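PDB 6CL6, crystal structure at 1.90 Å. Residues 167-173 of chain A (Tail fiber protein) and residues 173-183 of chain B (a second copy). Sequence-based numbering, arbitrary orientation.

Chain A, residues 167-173: RAGLLHV
Chain B 173-183: VYAASSNFIYQ

Chain A contributes a single extended segment, chain B a hairpin. A:Arg167 (phi/psi -157/143) and A:Ala168 (-53/152) lead as loop into a strand that runs from A:Gly169 through A:Val173 and beyond. A:Gly169 is almost fully stretched at 176/-180, and the following residues settle near -110/130. In chain B, the strand through B:Val173 and B:Tyr174 leads to a corner at B:Ala176 (-59/-42), then a type I turn from B:Ser177 to B:Phe180 with B:Ser178 (-64/-21) and B:Asn179 (-83/-17) inside it, and a returning strand, B:Phe180 to B:Gln183, extended as at B:Tyr182 (-100/143). The two arms are pinned by backbone hydrogen bonds in both directions between B:Tyr174 and B:Tyr182: N of B:Tyr174 to O of B:Tyr182 at 2.8 Å, and N of B:Tyr182 to O of B:Tyr174 at 2.9 Å. Nearer the turn, B:Ser177 N reaches B:Phe180 O at 3.2 Å and B:Phe180 N reaches B:Ser177 O at 3.0 Å. Inside the turn, B:Asn179 N donates to B:Ser177 OG at 3.1 Å, with B:Ser177 at chi1 74° (p).

No hydrogen bond joins the two stretches. Their backbones stand apart, with CA atoms 8.4 Å apart for A:Gly169 and B:Phe180 and 7.7 Å for A:Leu170 and B:Tyr182, a register that rises in the same sense in both chains. Side chains fill the gap, burying 319 Å² in total. Strand alternation selects them: A:Leu170 and A:His172 point toward chain B, while A:Leu171 and A:Val173 stay out of reach. On chain B, B:Tyr174, B:Phe180 and B:Tyr182 point toward chain A.

A:Leu170 is the hub, with the largest covered area of any residue here. In its t,p rotamer (-163°, 62°), it lays CB over the face of the B:Tyr182 ring, 3.7 Å from the centroid and only 4° off the normal, a nearly ideal CH-pi contact. Its CD2 lies 3.5 Å from B:Tyr174 CB and 3.8 Å from B:Tyr182 CG, placing this methyl against both tyrosines of the hydrogen-bonded pair; its CD1 reaches B:Ala176 CB at 4.3 Å.

B:Tyr182 (chi1 -67°, m; chi2 87°) extends its ring toward chain A, bringing OH to 3.1 Å from A:Gly169 CA and 3.6 Å from A:Leu170 N. The close approach at the glycine is a packing contact.

Two further contacts extend the patch. A:His172 (chi1 -86°, m; chi2 88°) turns its ring edge into the face of B:Tyr174 (chi1 -53°, m; chi2 -78°), with centroids 4.5 Å apart, planes at 70°, and NE2 of A:His172 3.3 Å from CE1 of B:Tyr174. The steep angle sets the imidazole rim against the phenol's pi cloud. At the other end, A:Ala168 CB meets B:Phe180 CE2 at 4.0 Å, a small apolar contact with B:Phe180 at chi1 -70° (m) and chi2 88°. The pattern is a central leucine, its CB over one tyrosine face and its methyls in apolar contact around it, flanked by an edge-to-face aromatic pair and a small alanine-phenylalanine contact.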

# COMPACT_ATOMS: atom_id res chain seq x y z
N ARG A 167 22.87 -10.69 -17.16
CA ARG A 167 23.57 -9.43 -17.03
C ARG A 167 25.05 -9.72 -16.87
O ARG A 167 25.44 -10.69 -16.21
CB ARG A 167 23.13 -8.60 -15.81
CG ARG A 167 21.73 -8.14 -15.78
CD ARG A 167 21.50 -6.92 -16.65
NE ARG A 167 20.23 -6.25 -16.26
CZ ARG A 167 19.03 -6.75 -16.48
NH1 ARG A 167 18.89 -7.93 -17.06
NH2 ARG A 167 17.95 -6.09 -16.10
N ALA A 168 25.88 -8.87 -17.46
CA ALA A 168 27.29 -8.80 -17.07
C ALA A 168 27.37 -8.62 -15.56
O ALA A 168 26.47 -8.06 -14.93
CB ALA A 168 27.97 -7.66 -17.80
N GLY A 169 28.45 -9.09 -14.96
CA GLY A 169 28.56 -9.03 -13.51
C GLY A 169 29.81 -9.69 -12.99
O GLY A 169 30.61 -10.24 -13.74
N LEU A 170 29.93 -9.65 -11.67
CA LEU A 170 31.06 -10.20 -10.94
C LEU A 170 30.68 -11.45 -10.17
O LEU A 170 29.87 -11.40 -9.24
CB LEU A 170 31.62 -9.14 -9.97
CG LEU A 170 33.00 -9.42 -9.44
CD1 LEU A 170 34.03 -9.47 -10.54
CD2 LEU A 170 33.36 -8.36 -8.43
N LEU A 171 31.35 -12.55 -10.50
CA LEU A 171 31.20 -13.81 -9.79
C LEU A 171 32.29 -14.02 -8.77
O LEU A 171 33.48 -13.96 -9.12
CB LEU A 171 31.21 -15.00 -10.75
CG LEU A 171 31.18 -16.40 -10.16
CD1 LEU A 171 29.79 -16.68 -9.59
CD2 LEU A 171 31.51 -17.44 -11.20
N HIS A 172 31.89 -14.33 -7.53
CA HIS A 172 32.80 -14.81 -6.50
C HIS A 172 32.52 -16.27 -6.20
O HIS A 172 31.35 -16.68 -6.10
CB HIS A 172 32.69 -14.03 -5.19
CG HIS A 172 33.53 -12.81 -5.14
ND1 HIS A 172 33.10 -11.59 -5.59
CD2 HIS A 172 34.79 -12.60 -4.65
CE1 HIS A 172 34.04 -10.68 -5.40
NE2 HIS A 172 35.08 -11.27 -4.84
N VAL A 173 33.57 -17.06 -6.04
CA VAL A 173 33.45 -18.44 -5.60
C VAL A 173 34.26 -18.62 -4.33
O VAL A 173 35.47 -18.37 -4.32
CB VAL A 173 33.91 -19.42 -6.68
CG1 VAL A 173 33.71 -20.86 -6.20
CG2 VAL A 173 33.23 -19.18 -7.99
N VAL B 173 36.94 -3.07 -3.15
CA VAL B 173 37.04 -2.72 -4.56
C VAL B 173 37.50 -3.94 -5.32
O VAL B 173 38.54 -4.53 -5.00
CB VAL B 173 38.01 -1.55 -4.81
CG1 VAL B 173 38.00 -1.17 -6.34
CG2 VAL B 173 37.65 -0.38 -3.95
N TYR B 174 36.75 -4.31 -6.35
CA TYR B 174 37.11 -5.41 -7.25
C TYR B 174 37.23 -4.81 -8.65
O TYR B 174 36.22 -4.61 -9.33
CB TYR B 174 36.08 -6.51 -7.20
CG TYR B 174 35.78 -7.03 -5.83
CD1 TYR B 174 36.63 -7.90 -5.19
CD2 TYR B 174 34.63 -6.64 -5.18
CE1 TYR B 174 36.34 -8.38 -3.93
CE2 TYR B 174 34.32 -7.12 -3.94
CZ TYR B 174 35.17 -7.97 -3.31
OH TYR B 174 34.85 -8.40 -2.05
N ALA B 175 38.47 -4.52 -9.09
CA ALA B 175 38.71 -3.89 -10.39
C ALA B 175 38.89 -4.96 -11.46
O ALA B 175 39.99 -5.34 -11.84
CB ALA B 175 39.93 -2.96 -10.33
N ALA B 176 37.77 -5.51 -11.90
CA ALA B 176 37.82 -6.58 -12.88
C ALA B 176 38.54 -6.10 -14.13
O ALA B 176 39.37 -6.81 -14.71
CB ALA B 176 36.39 -7.06 -13.17
N SER B 177 38.24 -4.89 -14.56
CA SER B 177 38.96 -4.20 -15.63
C SER B 177 38.60 -2.73 -15.52
O SER B 177 37.72 -2.36 -14.75
CB SER B 177 38.61 -4.72 -17.03
OG SER B 177 37.33 -4.27 -17.41
N SER B 178 39.27 -1.90 -16.33
CA SER B 178 38.94 -0.48 -16.30
C SER B 178 37.51 -0.23 -16.77
O SER B 178 36.95 0.82 -16.45
CB SER B 178 39.94 0.30 -17.15
OG SER B 178 39.88 -0.09 -18.49
N ASN B 179 36.92 -1.16 -17.51
CA ASN B 179 35.53 -1.03 -17.91
C ASN B 179 34.54 -1.50 -16.84
O ASN B 179 33.34 -1.21 -16.94
CB ASN B 179 35.26 -1.84 -19.19
CG ASN B 179 35.25 -0.97 -20.43
OD1 ASN B 179 34.95 0.22 -20.37
ND2 ASN B 179 35.59 -1.57 -21.56
N PHE B 180 34.98 -2.25 -15.86
CA PHE B 180 34.07 -2.80 -14.83
C PHE B 180 34.82 -2.72 -13.50
O PHE B 180 35.61 -3.62 -13.20
CB PHE B 180 33.68 -4.23 -15.13
CG PHE B 180 32.77 -4.40 -16.32
CD1 PHE B 180 33.29 -4.55 -17.59
CD2 PHE B 180 31.41 -4.46 -16.15
CE1 PHE B 180 32.45 -4.71 -18.68
CE2 PHE B 180 30.57 -4.62 -17.23
CZ PHE B 180 31.10 -4.76 -18.49
N ILE B 181 34.53 -1.68 -12.71
CA ILE B 181 35.05 -1.50 -11.36
C ILE B 181 33.88 -1.72 -10.40
O ILE B 181 32.95 -0.92 -10.37
CB ILE B 181 35.64 -0.12 -11.13
CG1 ILE B 181 36.65 0.29 -12.20
CG2 ILE B 181 36.28 -0.08 -9.75
CD1 ILE B 181 37.94 -0.32 -12.08
N TYR B 182 33.94 -2.76 -9.59
CA TYR B 182 32.90 -3.09 -8.64
C TYR B 182 33.29 -2.61 -7.26
O TYR B 182 34.47 -2.70 -6.89
CB TYR B 182 32.63 -4.61 -8.60
CG TYR B 182 32.03 -5.13 -9.91
CD1 TYR B 182 32.87 -5.52 -10.97
CD2 TYR B 182 30.67 -5.27 -10.07
CE1 TYR B 182 32.34 -6.01 -12.15
CE2 TYR B 182 30.14 -5.76 -11.24
CZ TYR B 182 30.98 -6.12 -12.28
OH TYR B 182 30.45 -6.60 -13.45
N GLN B 183 32.32 -2.13 -6.50
CA GLN B 183 32.53 -1.74 -5.10
C GLN B 183 31.40 -2.27 -4.22
O GLN B 183 30.25 -2.39 -4.67
CB GLN B 183 32.61 -0.21 -4.94
CG GLN B 183 33.80 0.47 -5.65
CD GLN B 183 33.81 1.97 -5.43
OE1 GLN B 183 32.78 2.59 -5.17
NE2 GLN B 183 35.00 2.55 -5.54